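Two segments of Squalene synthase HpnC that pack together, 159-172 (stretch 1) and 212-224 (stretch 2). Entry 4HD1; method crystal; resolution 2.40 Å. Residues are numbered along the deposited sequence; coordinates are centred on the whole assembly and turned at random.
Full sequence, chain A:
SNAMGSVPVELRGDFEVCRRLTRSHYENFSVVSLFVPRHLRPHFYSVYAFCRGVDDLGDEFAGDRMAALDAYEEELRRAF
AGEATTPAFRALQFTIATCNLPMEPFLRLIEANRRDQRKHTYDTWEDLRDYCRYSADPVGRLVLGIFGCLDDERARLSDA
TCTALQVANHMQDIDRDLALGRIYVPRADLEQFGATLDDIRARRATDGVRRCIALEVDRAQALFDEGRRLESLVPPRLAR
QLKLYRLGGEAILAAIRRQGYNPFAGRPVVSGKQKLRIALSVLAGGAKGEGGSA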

# COMPACT_ATOMS: atom_id res chain seq x y z
N ASP A 159 -3.67 4.92 8.87
CA ASP A 159 -4.36 5.22 7.61
C ASP A 159 -3.99 6.60 7.05
O ASP A 159 -3.78 6.74 5.84
CB ASP A 159 -5.87 5.09 7.77
CG ASP A 159 -6.33 3.67 8.14
OD1 ASP A 159 -5.54 2.69 8.01
OD2 ASP A 159 -7.50 3.55 8.55
N ALA A 160 -3.88 7.61 7.92
CA ALA A 160 -3.47 8.94 7.47
C ALA A 160 -2.12 8.87 6.74
O ALA A 160 -1.95 9.48 5.68
CB ALA A 160 -3.42 9.93 8.63
N THR A 161 -1.19 8.11 7.30
CA THR A 161 0.15 7.97 6.73
C THR A 161 0.16 7.13 5.45
O THR A 161 0.72 7.56 4.42
CB THR A 161 1.12 7.36 7.74
OG1 THR A 161 1.14 8.17 8.92
CG2 THR A 161 2.54 7.29 7.17
N CYS A 162 -0.45 5.95 5.51
CA CYS A 162 -0.54 5.08 4.33
C CYS A 162 -1.21 5.81 3.15
O CYS A 162 -0.69 5.78 2.03
CB CYS A 162 -1.22 3.75 4.68
SG CYS A 162 -0.13 2.61 5.58
N THR A 163 -2.31 6.51 3.40
CA THR A 163 -2.99 7.32 2.37
C THR A 163 -2.11 8.47 1.86
O THR A 163 -2.03 8.70 0.64
CB THR A 163 -4.34 7.86 2.88
OG1 THR A 163 -5.24 6.77 3.09
CG2 THR A 163 -4.95 8.85 1.90
N ALA A 164 -1.46 9.19 2.78
CA ALA A 164 -0.55 10.26 2.39
C ALA A 164 0.49 9.74 1.42
O ALA A 164 0.78 10.37 0.41
CB ALA A 164 0.12 10.87 3.62
N LEU A 165 1.03 8.56 1.72
CA LEU A 165 2.09 7.96 0.93
C LEU A 165 1.62 7.60 -0.48
O LEU A 165 2.33 7.87 -1.47
CB LEU A 165 2.64 6.74 1.67
CG LEU A 165 4.07 6.25 1.42
CD1 LEU A 165 5.09 7.37 1.29
CD2 LEU A 165 4.46 5.33 2.56
N GLN A 166 0.44 7.00 -0.58
CA GLN A 166 -0.11 6.66 -1.88
C GLN A 166 -0.39 7.90 -2.72
O GLN A 166 -0.12 7.91 -3.92
CB GLN A 166 -1.36 5.79 -1.77
CG GLN A 166 -1.81 5.32 -3.15
CD GLN A 166 -2.79 4.16 -3.13
OE1 GLN A 166 -2.48 3.09 -2.62
NE2 GLN A 166 -3.96 4.37 -3.71
N VAL A 167 -0.92 8.95 -2.10
CA VAL A 167 -1.17 10.19 -2.84
C VAL A 167 0.15 10.78 -3.35
O VAL A 167 0.28 11.06 -4.54
CB VAL A 167 -2.00 11.21 -2.05
CG1 VAL A 167 -2.07 12.53 -2.81
CG2 VAL A 167 -3.40 10.68 -1.81
N ALA A 168 1.12 10.93 -2.46
CA ALA A 168 2.46 11.41 -2.85
C ALA A 168 3.00 10.66 -4.06
O ALA A 168 3.50 11.27 -5.01
CB ALA A 168 3.43 11.32 -1.68
N ASN A 169 2.88 9.33 -4.02
CA ASN A 169 3.31 8.47 -5.13
C ASN A 169 2.50 8.66 -6.41
O ASN A 169 3.07 8.70 -7.50
CB ASN A 169 3.34 7.01 -4.71
CG ASN A 169 4.56 6.67 -3.90
OD1 ASN A 169 5.68 6.73 -4.40
ND2 ASN A 169 4.36 6.35 -2.63
N HIS A 170 1.18 8.77 -6.28
CA HIS A 170 0.32 9.09 -7.42
C HIS A 170 0.76 10.36 -8.09
O HIS A 170 0.87 10.42 -9.32
CB HIS A 170 -1.14 9.22 -7.00
CG HIS A 170 -1.86 7.91 -6.82
ND1 HIS A 170 -1.62 6.83 -7.60
CD2 HIS A 170 -2.86 7.53 -5.92
CE1 HIS A 170 -2.41 5.81 -7.21
NE2 HIS A 170 -3.17 6.24 -6.18
N MSE A 171 1.04 11.39 -7.29
CA MSE A 171 1.37 12.71 -7.83
C MSE A 171 2.71 12.74 -8.57
O MSE A 171 2.81 13.37 -9.63
CB MSE A 171 1.31 13.78 -6.74
CG MSE A 171 -0.07 13.98 -6.12
SE MSE A 171 -1.52 14.28 -7.41
CE MSE A 171 -2.27 12.47 -7.57
N GLN A 172 3.72 12.05 -8.05
CA GLN A 172 4.99 11.96 -8.76
C GLN A 172 4.93 11.01 -9.97
O GLN A 172 5.88 10.94 -10.75
CB GLN A 172 6.13 11.58 -7.82
CG GLN A 172 6.17 10.10 -7.44
CD GLN A 172 7.54 9.65 -6.95
OE1 GLN A 172 8.50 10.41 -6.93
NE2 GLN A 172 7.63 8.38 -6.56
N CYS A 212 -3.79 22.45 -8.93
CA CYS A 212 -4.45 21.22 -8.52
C CYS A 212 -3.48 20.23 -7.86
O CYS A 212 -3.80 19.64 -6.83
CB CYS A 212 -5.14 20.55 -9.71
SG CYS A 212 -5.87 18.96 -9.28
N ILE A 213 -2.31 20.06 -8.47
CA ILE A 213 -1.24 19.25 -7.91
C ILE A 213 -0.87 19.79 -6.52
O ILE A 213 -0.75 19.02 -5.56
CB ILE A 213 0.02 19.23 -8.82
CG1 ILE A 213 -0.33 18.83 -10.26
CG2 ILE A 213 1.11 18.33 -8.24
CD1 ILE A 213 -0.70 17.37 -10.49
N ALA A 214 -0.73 21.11 -6.41
CA ALA A 214 -0.44 21.77 -5.14
C ALA A 214 -1.48 21.46 -4.07
O ALA A 214 -1.12 21.19 -2.93
CB ALA A 214 -0.29 23.28 -5.33
N LEU A 215 -2.76 21.47 -4.45
CA LEU A 215 -3.83 21.13 -3.52
C LEU A 215 -3.68 19.70 -2.98
O LEU A 215 -3.90 19.46 -1.78
CB LEU A 215 -5.20 21.30 -4.17
CG LEU A 215 -6.41 21.00 -3.28
CD1 LEU A 215 -6.51 22.01 -2.14
CD2 LEU A 215 -7.70 20.95 -4.08
N GLU A 216 -3.32 18.76 -3.85
CA GLU A 216 -3.12 17.36 -3.46
C GLU A 216 -1.92 17.21 -2.53
O GLU A 216 -1.99 16.52 -1.51
CB GLU A 216 -2.97 16.44 -4.68
CG GLU A 216 -4.02 16.60 -5.77
CD GLU A 216 -5.46 16.57 -5.27
OE1 GLU A 216 -5.71 16.26 -4.09
OE2 GLU A 216 -6.36 16.87 -6.08
N VAL A 217 -0.82 17.87 -2.90
CA VAL A 217 0.39 17.90 -2.09
C VAL A 217 0.09 18.37 -0.66
O VAL A 217 0.51 17.73 0.30
CB VAL A 217 1.49 18.76 -2.75
CG1 VAL A 217 2.68 18.97 -1.81
CG2 VAL A 217 1.95 18.11 -4.05
N ASP A 218 -0.65 19.47 -0.54
CA ASP A 218 -1.07 20.01 0.76
C ASP A 218 -1.90 19.01 1.56
O ASP A 218 -1.69 18.86 2.76
CB ASP A 218 -1.87 21.31 0.59
CG ASP A 218 -1.05 22.45 0.01
OD1 ASP A 218 0.16 22.28 -0.27
OD2 ASP A 218 -1.63 23.55 -0.17
N ARG A 219 -2.84 18.35 0.89
CA ARG A 219 -3.70 17.34 1.52
C ARG A 219 -2.87 16.20 2.11
O ARG A 219 -3.13 15.75 3.24
CB ARG A 219 -4.70 16.77 0.52
CG ARG A 219 -5.87 17.68 0.18
CD ARG A 219 -6.92 16.88 -0.58
NE ARG A 219 -8.15 17.63 -0.82
CZ ARG A 219 -8.61 17.94 -2.03
NH1 ARG A 219 -7.96 17.57 -3.12
NH2 ARG A 219 -9.74 18.62 -2.14
N ALA A 220 -1.88 15.76 1.34
CA ALA A 220 -0.99 14.66 1.72
C ALA A 220 -0.06 15.08 2.86
O ALA A 220 0.18 14.30 3.79
CB ALA A 220 -0.21 14.15 0.52
N GLN A 221 0.45 16.31 2.79
CA GLN A 221 1.27 16.86 3.86
C GLN A 221 0.50 16.91 5.19
O GLN A 221 1.04 16.56 6.24
CB GLN A 221 1.83 18.23 3.48
CG GLN A 221 2.87 18.78 4.44
CD GLN A 221 4.11 17.90 4.54
OE1 GLN A 221 4.87 17.75 3.57
NE2 GLN A 221 4.33 17.33 5.72
N ALA A 222 -0.77 17.33 5.12
CA ALA A 222 -1.64 17.37 6.30
C ALA A 222 -1.87 15.97 6.86
O ALA A 222 -1.93 15.78 8.08
CB ALA A 222 -2.96 18.04 5.97
N LEU A 223 -1.99 14.99 5.96
CA LEU A 223 -2.12 13.59 6.38
C LEU A 223 -0.85 13.04 7.03
O LEU A 223 -0.93 12.34 8.05
CB LEU A 223 -2.60 12.72 5.21
CG LEU A 223 -4.07 12.94 4.81
CD1 LEU A 223 -4.37 12.30 3.46
CD2 LEU A 223 -5.04 12.46 5.90
N PHE A 224 0.31 13.35 6.46
CA PHE A 224 1.58 13.07 7.13
C PHE A 224 1.64 13.67 8.54
O PHE A 224 1.97 12.97 9.49
CB PHE A 224 2.78 13.53 6.29
CG PHE A 224 3.13 12.58 5.18
CD1 PHE A 224 3.37 11.23 5.45
CD2 PHE A 224 3.23 13.03 3.87
CE1 PHE A 224 3.68 10.35 4.42
CE2 PHE A 224 3.55 12.15 2.84
CZ PHE A 224 3.77 10.81 3.12
O HOH W 1 2.99 10.10 8.98

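Both stretches are helical, and they run nearly antiparallel, with 151° between their N-to-C directions and axes 8.1 Å apart at closest approach. So close a packing depends on small residues: the CA atoms of Ala 164 and Ala 220 lie only 4.5 Å apart, and CB of Ala 164 reaches 3.4 Å from O of Ala 220. A methyl group suits this site because it fills the narrow gap while touching the opposing backbone directly.

Leu 223 and Phe 224 both meet Ala 164: its CB lies 3.7 Å from CB of Leu 223 and 3.7 Å from CZ of Phe 224. Leu 223 points toward the other helix, and its CB sits 3.3 Å from O of Ala 160. With chi1 m and chi2 t, its branched end spreads along the first helix, CD2 of Leu 223 lying 4.1 Å from CB of Ala 160 and CD1 of Leu 223 3.8 Å from CG2 of Thr 163. Phe 224 starts out directed away, yet its m rotamer (chi1 -79°) brings the ring back over the contact. CB of Ala 164 then stands 3.5 Å from the centroid of the Phe 224 ring, only 3° off the normal, a CH-pi contact over one face. CZ of Phe 224 also packs 4.1 Å from CD1 of Leu 165, whose CA-to-CB bond points away; chi1 t (-155°) and chi2 p (40°) set CD1 there.

Farther along, Val 167, short, branched and pointing toward the other helix, uses chi1 t to place CG1 4.1 Å from the small side chain of Ala 220, at CB. Met 171, present as selenomethionine, m at both chi1 and chi2, lays its long, flexible side chain where the helices are wider apart; SE of Met 171 lies 3.8 Å from CB of Glu 216 and 4.4 Å from CD1 of Ile 213, whose m, m conformation brings its end nearer although its CA-to-CB bond points sideways. Glu 216 thus offers aliphatic carbon to the interface, while its OE1 accepts a salt-bridged hydrogen bond from NH1 of Arg 219 (2.8 Å), one turn along its own helix.

No direct hydrogen bond crosses between the stretches. One water bridges them, its O 2.7 Å from OG1 of Thr 161 and donating to O of Phe 224 at 3.1 Å.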